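Long-range contact in trans-2-enoyl-CoA reductase (Treponema denticola ATCC 35405, PDB 4GGO), which catalyses the NADH-dependent reduction of the carbon-carbon double bond of crotonyl-CoA to butyryl-CoA in fatty acid synthesis: residues Q241-K246 with V287-P292. Numbering follows the deposited sequence.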
# COMPACT_ATOMS: atom_id res chain seq x y z
N GLN A 241 18.75 1.76 -6.24
CA GLN A 241 18.74 0.58 -7.10
C GLN A 241 19.43 -0.62 -6.45
O GLN A 241 19.09 -1.77 -6.75
CB GLN A 241 19.37 0.88 -8.45
CG GLN A 241 18.50 1.70 -9.38
CD GLN A 241 19.12 1.89 -10.75
OE1 GLN A 241 18.41 2.12 -11.73
NE2 GLN A 241 20.44 1.80 -10.82
N ALA A 242 20.38 -0.36 -5.57
CA ALA A 242 21.12 -1.42 -4.89
C ALA A 242 20.20 -2.33 -4.08
O ALA A 242 20.58 -3.44 -3.71
CB ALA A 242 22.21 -0.83 -4.00
N LEU A 243 19.00 -1.85 -3.80
CA LEU A 243 18.01 -2.61 -3.04
C LEU A 243 16.83 -3.03 -3.90
O LEU A 243 16.50 -4.21 -3.98
CB LEU A 243 17.52 -1.80 -1.84
CG LEU A 243 18.62 -1.28 -0.91
CD1 LEU A 243 18.02 -0.44 0.20
CD2 LEU A 243 19.42 -2.44 -0.34
N TYR A 244 16.19 -2.05 -4.54
CA TYR A 244 14.95 -2.29 -5.27
C TYR A 244 15.15 -2.93 -6.64
O TYR A 244 14.23 -3.53 -7.19
CB TYR A 244 14.15 -0.99 -5.41
CG TYR A 244 13.63 -0.45 -4.10
CD1 TYR A 244 12.44 -0.92 -3.56
CD2 TYR A 244 14.31 0.54 -3.41
CE1 TYR A 244 11.96 -0.43 -2.36
CE2 TYR A 244 13.84 1.04 -2.21
CZ TYR A 244 12.66 0.55 -1.69
OH TYR A 244 12.18 1.04 -0.50
N ARG A 245 16.36 -2.81 -7.18
CA ARG A 245 16.68 -3.41 -8.47
C ARG A 245 17.45 -4.72 -8.30
O ARG A 245 17.03 -5.77 -8.79
CB ARG A 245 17.51 -2.46 -9.32
CG ARG A 245 16.84 -1.99 -10.61
CD ARG A 245 15.91 -0.82 -10.34
NE ARG A 245 15.74 0.01 -11.53
CZ ARG A 245 15.46 1.31 -11.49
NH1 ARG A 245 15.30 1.92 -10.32
NH2 ARG A 245 15.32 2.00 -12.62
N LYS A 246 18.59 -4.64 -7.62
CA LYS A 246 19.52 -5.75 -7.54
C LYS A 246 19.62 -6.37 -6.15
O LYS A 246 20.41 -7.28 -5.93
CB LYS A 246 20.91 -5.31 -8.02
CG LYS A 246 20.93 -4.61 -9.38
CD LYS A 246 22.34 -4.29 -9.86
CE LYS A 246 23.17 -5.55 -10.05
NZ LYS A 246 24.55 -5.28 -10.56
N VAL A 287 14.55 2.53 8.28
CA VAL A 287 15.78 1.75 8.34
C VAL A 287 16.47 1.60 6.99
O VAL A 287 17.58 1.08 6.90
CB VAL A 287 15.53 0.35 8.95
CG1 VAL A 287 15.05 0.47 10.38
CG2 VAL A 287 14.54 -0.43 8.10
N ILE A 288 15.81 2.05 5.93
CA ILE A 288 16.37 1.96 4.59
C ILE A 288 17.23 3.19 4.28
O ILE A 288 16.76 4.32 4.41
CB ILE A 288 15.28 1.85 3.52
CG1 ILE A 288 14.31 0.71 3.84
CG2 ILE A 288 15.90 1.65 2.15
CD1 ILE A 288 13.15 0.61 2.87
N PRO A 289 18.49 2.97 3.89
CA PRO A 289 19.37 4.08 3.52
C PRO A 289 18.83 4.85 2.32
O PRO A 289 18.23 4.24 1.44
CB PRO A 289 20.68 3.37 3.14
CG PRO A 289 20.62 2.05 3.84
CD PRO A 289 19.18 1.67 3.83
N VAL A 290 19.02 6.17 2.33
CA VAL A 290 18.60 7.08 1.26
C VAL A 290 17.10 7.38 1.23
O VAL A 290 16.70 8.54 1.09
CB VAL A 290 19.09 6.62 -0.14
CG1 VAL A 290 18.67 7.62 -1.21
CG2 VAL A 290 20.60 6.43 -0.15
N ILE A 291 16.27 6.35 1.40
CA ILE A 291 14.81 6.47 1.25
C ILE A 291 14.13 7.66 1.96
O ILE A 291 13.37 8.39 1.33
CB ILE A 291 14.08 5.14 1.56
CG1 ILE A 291 14.21 4.18 0.38
CG2 ILE A 291 12.61 5.38 1.88
CD1 ILE A 291 13.61 4.72 -0.91
N PRO A 292 14.39 7.86 3.27
CA PRO A 292 13.72 8.99 3.93
C PRO A 292 14.13 10.34 3.37
O PRO A 292 13.30 11.25 3.28
CB PRO A 292 14.18 8.86 5.39
CG PRO A 292 14.56 7.43 5.54
CD PRO A 292 15.18 7.07 4.22
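Tyr244 and Leu243 reach from the short helix 241-244 onto Ile288, and Tyr244 goes on to touch Ile291. Tyr244 is inferred to be the proton donor of the active site. Its CB starts off to one side of 287-292. The chi1 of -67° sets CG beside the backbone N, and the ring then carries the far atoms across. Tyr244 CE2 is the ring carbon that comes near, with Ile291 CD1 at 3.9 Å. That methyl lies oblique to the ring. At the tip, Tyr244 OH is 3.5 Å from Ile288 CD1. Tyr244 OH also lies 3.8 Å from Ile291 CG1. Tyr244 thus meets both isoleucines tip to tip, and its hydroxyl oxygen is bordered by aliphatic carbons here.

Leu243 makes the second apolar touch. Leu243 CD1 packs on Ile288 CG2 at 3.6 Å, and the two side chains run alongside each other in opposite senses. Ile288 therefore serves both residues through separate branches. Its CG2 is anti to the backbone N and takes Leu243, while CD1 takes the tyrosine. Pro289 CD lies more loosely against Leu243 CD1, at 4.4 Å.

The ring of Tyr244 also packs edge-to-face with Tyr234, a substrate-binding residue just after strand 227-233. Lys253, which binds NAD(+), lies on helix 248-266, and its side chain is about 6 Å from that of Tyr244 at the nearest atoms. Phe173 of strand 173-178 touches both Leu243 and Pro289. The contact thus joins the short helix 241-244, which carries the inferred proton donor, to the loop leading into helix 291-305, with Val290 at the N-cap position of that helix.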